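Local coordinates for histidine-containing phosphotransfer protein 2 (Oryza sativa, PDB 1YVI) that relays phosphoryl groups from cytokinin-sensing histidine kinases to B-type response regulators, as a positive mediator of the multistep His-to-Asp phosphorelay, at residues V46-L49 with F50-A54; G84-S88 with V89-K93. One frame throughout, in Å; residues are numbered along the deposited sequence. Where two conformers were deposited one is given.

Interaction 1 is a local contact between successive turns of helix 42-65, and interaction 2 is the end of the next helix, 72-89, with the bend that leads into helix 92-106. Their centres lie 11 Å apart, and the two meet through side chains in the helical bundle of the HPt domain. The ring of Phe50 does most of this: its CE1 is 3.6 Å from Ser86 CA, and its CD1 is 3.8 Å from Val89 CG2. Val46 adds a second touch, CG1 to Val89 CG1 at 3.8 Å. His80, the predicted phosphohistidine, unmodified in this structure, belongs to the same helix, 72-89, that interaction 2 terminates.

Interaction 1 (V46-L49 with F50-A54); sequences VVTL and FCDDA
Val46 to Leu49 offer their carbonyls to the amides of Phe50 to Asp53, the i to i+4 ladder of an alpha helix, here within helix 42-65 of the HPt bundle. Phe50 N donates to Val46 O at 2.9 Å, and Cys51 N to Val47 O at the same distance of 2.9 Å. Asp52 N reaches Thr48 O at 3.1 Å, an almost straight bond with 175° at the hydrogen. Asp53 N to Leu49 O is shorter, 2.8 Å.

Apolar contacts belong to the inward side. Val47 CG1 lies 4.5 Å from Cys51 SG, and both side chains rest on Phe131 of helix 110-142. One turn separates the Phe50 ring from Ala54, whose CB sits over one ring face, offset toward the rim. The ring itself turns to helix 72-89.

Thr48 is bound on one side and packed on another: its OG1 is hydrogen-bonded to Ser44 O, one turn back, and its side chain also touches Leu135 of helix 110-142.

Toward the exposed side lie Leu49, Asp52 and Asp53. Asp53 OD1 has a long, weak ion pair with Arg56. Leu49 and Asp53 cross at a slant: with Leu49 CG anti to its own amide nitrogen (chi1 -174°), the branched end is carried beside the carboxylate. There, Leu49 CD1 is 4.1 Å from both Asp53 OD1 and Asp53 OD2, and Leu49 CG stands 4.0 Å from Asp53 OD2.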
loop_
_atom_site.group_PDB
_atom_site.type_symbol
_atom_site.label_atom_id
_atom_site.label_comp_id
_atom_site.label_asym_id
_atom_site.label_seq_id
_atom_site.Cartn_x
_atom_site.Cartn_y
_atom_site.Cartn_z
ATOM N N VAL A 46 -5.858 -10.372 0.534
ATOM C CA VAL A 46 -6.164 -8.954 0.449
ATOM C C VAL A 46 -4.855 -8.206 0.187
ATOM O O VAL A 46 -4.817 -7.326 -0.675
ATOM C CB VAL A 46 -6.879 -8.435 1.728
ATOM C CG1 VAL A 46 -6.938 -6.867 1.791
ATOM C CG2 VAL A 46 -8.316 -8.998 1.791
ATOM N N VAL A 47 -3.823 -8.548 0.963
ATOM C CA VAL A 47 -2.511 -7.877 0.899
ATOM C C VAL A 47 -1.843 -8.174 -0.449
ATOM O O VAL A 47 -1.255 -7.286 -1.047
ATOM C CB VAL A 47 -1.589 -8.359 2.098
ATOM C CG1 VAL A 47 -0.163 -8.100 1.848
ATOM C CG2 VAL A 47 -2.021 -7.623 3.369
ATOM N N THR A 48 -1.901 -9.423 -0.902
ATOM C CA THR A 48 -1.359 -9.779 -2.215
ATOM C C THR A 48 -1.992 -8.962 -3.305
ATOM O O THR A 48 -1.282 -8.340 -4.098
ATOM C CB THR A 48 -1.543 -11.276 -2.478
ATOM O OG1 THR A 48 -0.944 -11.959 -1.363
ATOM C CG2 THR A 48 -0.864 -11.729 -3.780
ATOM N N LEU A 49 -3.325 -8.911 -3.325
ATOM C CA LEU A 49 -4.047 -8.133 -4.326
ATOM C C LEU A 49 -3.716 -6.639 -4.218
ATOM O O LEU A 49 -3.522 -5.974 -5.211
ATOM C CB LEU A 49 -5.548 -8.349 -4.124
ATOM C CG LEU A 49 -6.553 -7.764 -5.109
ATOM C CD1 LEU A 49 -6.204 -8.089 -6.590
ATOM C CD2 LEU A 49 -7.944 -8.310 -4.708
ATOM N N PHE A 50 -3.632 -6.123 -3.006
ATOM C CA PHE A 50 -3.285 -4.719 -2.846
ATOM C C PHE A 50 -1.892 -4.422 -3.450
ATOM O O PHE A 50 -1.715 -3.415 -4.165
ATOM C CB PHE A 50 -3.268 -4.334 -1.389
ATOM C CG PHE A 50 -2.710 -2.965 -1.171
ATOM C CD1 PHE A 50 -3.468 -1.855 -1.521
ATOM C CD2 PHE A 50 -1.391 -2.795 -0.729
ATOM C CE1 PHE A 50 -2.963 -0.540 -1.373
ATOM C CE2 PHE A 50 -0.885 -1.478 -0.569
ATOM C CZ PHE A 50 -1.719 -0.359 -0.869
ATOM N N CYS A 51 -0.914 -5.273 -3.153
ATOM C CA CYS A 51 0.446 -5.081 -3.711
ATOM C C CYS A 51 0.406 -5.040 -5.261
ATOM O O CYS A 51 0.963 -4.111 -5.892
ATOM C CB CYS A 51 1.402 -6.153 -3.184
ATOM S SG CYS A 51 1.843 -5.840 -1.429
ATOM N N ASP A 52 -0.277 -6.025 -5.855
ATOM C CA ASP A 52 -0.490 -6.091 -7.320
ATOM C C ASP A 52 -1.155 -4.837 -7.835
ATOM O O ASP A 52 -0.661 -4.208 -8.783
ATOM C CB ASP A 52 -1.386 -7.296 -7.707
ATOM C CG ASP A 52 -0.701 -8.652 -7.480
ATOM O OD1 ASP A 52 0.533 -8.648 -7.245
ATOM O OD2 ASP A 52 -1.411 -9.727 -7.550
ATOM N N ASP A 53 -2.271 -4.451 -7.219
ATOM C CA ASP A 53 -3.069 -3.317 -7.718
ATOM C C ASP A 53 -2.334 -2.004 -7.596
ATOM O O ASP A 53 -2.435 -1.172 -8.481
ATOM C CB ASP A 53 -4.339 -3.091 -6.856
ATOM C CG ASP A 53 -5.491 -3.920 -7.291
ATOM O OD1 ASP A 53 -5.378 -4.529 -8.381
ATOM O OD2 ASP A 53 -6.506 -3.997 -6.528
ATOM N N ALA A 54 -1.704 -1.765 -6.447
ATOM C CA ALA A 54 -0.924 -0.515 -6.237
ATOM C C ALA A 54 0.188 -0.429 -7.228
ATOM O O ALA A 54 0.401 0.599 -7.817
ATOM C CB ALA A 54 -0.331 -0.468 -4.831
#

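Interaction 2 (G84-S88 with V89-K93); sequences GSSAS and VGAQK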
loop_
_atom_site.group_PDB
_atom_site.type_symbol
_atom_site.label_atom_id
_atom_site.label_comp_id
_atom_site.label_asym_id
_atom_site.label_seq_id
_atom_site.Cartn_x
_atom_site.Cartn_y
_atom_site.Cartn_z
ATOM N N GLY A 84 -7.884 5.443 -2.097
ATOM C CA GLY A 84 -8.937 4.551 -1.614
ATOM C C GLY A 84 -8.506 3.121 -1.336
ATOM O O GLY A 84 -8.871 2.584 -0.292
ATOM N N SER A 85 -7.762 2.459 -2.237
ATOM C CA SER A 85 -7.277 1.131 -1.917
ATOM C C SER A 85 -6.293 1.086 -0.736
ATOM O O SER A 85 -6.308 0.129 0.073
ATOM C CB SER A 85 -6.705 0.376 -3.137
ATOM O OG SER A 85 -5.513 1.004 -3.570
ATOM N N SER A 86 -5.429 2.098 -0.651
ATOM C CA SER A 86 -4.506 2.208 0.452
ATOM C C SER A 86 -5.306 2.409 1.749
ATOM O O SER A 86 -5.001 1.766 2.742
ATOM C CB SER A 86 -3.539 3.410 0.241
ATOM O OG SER A 86 -2.805 3.126 -0.953
ATOM N N ALA A 87 -6.313 3.279 1.760
ATOM C CA ALA A 87 -7.084 3.497 2.991
ATOM C C ALA A 87 -7.702 2.156 3.499
ATOM O O ALA A 87 -7.657 1.805 4.699
ATOM C CB ALA A 87 -8.192 4.556 2.724
ATOM N N SER A 88 -8.232 1.386 2.554
ATOM C CA SER A 88 -8.957 0.145 2.852
ATOM C C SER A 88 -8.075 -0.973 3.381
ATOM O O SER A 88 -8.563 -1.849 4.084
ATOM C CB SER A 88 -9.636 -0.350 1.565
ATOM O OG SER A 88 -10.714 0.502 1.250
ATOM N N VAL A 89 -6.786 -1.001 3.043
ATOM C CA VAL A 89 -5.874 -1.975 3.677
ATOM C C VAL A 89 -5.149 -1.396 4.883
ATOM O O VAL A 89 -4.391 -2.105 5.538
ATOM C CB VAL A 89 -4.826 -2.593 2.715
ATOM C CG1 VAL A 89 -5.536 -3.342 1.584
ATOM C CG2 VAL A 89 -3.846 -1.477 2.194
ATOM N N GLY A 90 -5.373 -0.113 5.165
ATOM C CA GLY A 90 -4.644 0.568 6.207
ATOM C C GLY A 90 -3.249 1.095 5.893
ATOM O O GLY A 90 -2.501 1.414 6.810
ATOM N N ALA A 91 -2.927 1.300 4.614
ATOM C CA ALA A 91 -1.614 1.768 4.224
ATOM C C ALA A 91 -1.636 3.281 4.344
ATOM O O ALA A 91 -1.679 3.990 3.328
ATOM C CB ALA A 91 -1.341 1.347 2.786
ATOM N N GLN A 92 -1.607 3.792 5.571
ATOM C CA GLN A 92 -1.958 5.200 5.791
ATOM C C GLN A 92 -0.939 6.160 5.159
ATOM O O GLN A 92 -1.282 7.275 4.760
ATOM C CB GLN A 92 -2.114 5.496 7.300
ATOM C CG GLN A 92 -0.791 5.546 8.089
ATOM C CD GLN A 92 -0.992 5.880 9.582
ATOM O OE1 GLN A 92 -2.045 6.328 9.978
ATOM N NE2 GLN A 92 0.014 5.622 10.392
ATOM N N LYS A 93 0.319 5.769 5.096
ATOM C CA LYS A 93 1.338 6.719 4.551
ATOM C C LYS A 93 1.162 6.854 3.037
ATOM O O LYS A 93 1.284 7.925 2.485
ATOM C CB LYS A 93 2.762 6.238 4.922
ATOM C CG LYS A 93 3.036 6.322 6.483
ATOM C CD LYS A 93 4.421 5.965 6.798
ATOM C CE LYS A 93 5.408 7.122 6.607
ATOM N NZ LYS A 93 6.776 6.515 6.859
#
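Val89, at the C-terminal end of helix 72-89, sets its branches beside the carbonyl oxygens of Ser85 and Ser86, just before the helix closes in a Schellman motif at Gly90. From CB, 3.7 Å from Ser88 C, the side chain forks. CG1, anti to the carbonyl carbon (chi1 -61°), passes 3.9 Å from Ser85 O; CG2 falls between backbone N and carbonyl carbon, 3.5 Å from Ser86 O and 3.6 Å from Ser85 O. The Val89 amide donates to Ser85 O and, weakly, to Ser86 O. Two bonds back into the last turn define the motif: Gly90 N to Ala87 O, 3.0 Å, and Ala91 N to Ser86 O, 2.8 Å. At Gly90's positive phi (81°) a CB would press on the preceding carbonyl oxygen. Ala91 CB lies 3.9 Å from Ser86 CB, and Ala91 is the N-cap residue of helix 92-106. An alanine in place of Val89 would lack both methyl branches and is likely to open a gap beside Phe50 and Val46. Val89 touches both these residues of helix 42-65, Ser86 also touches Val94 of helix 92-106, and Ala91 touches Leu127 of helix 110-142, placing the bend among three helices of the bundle.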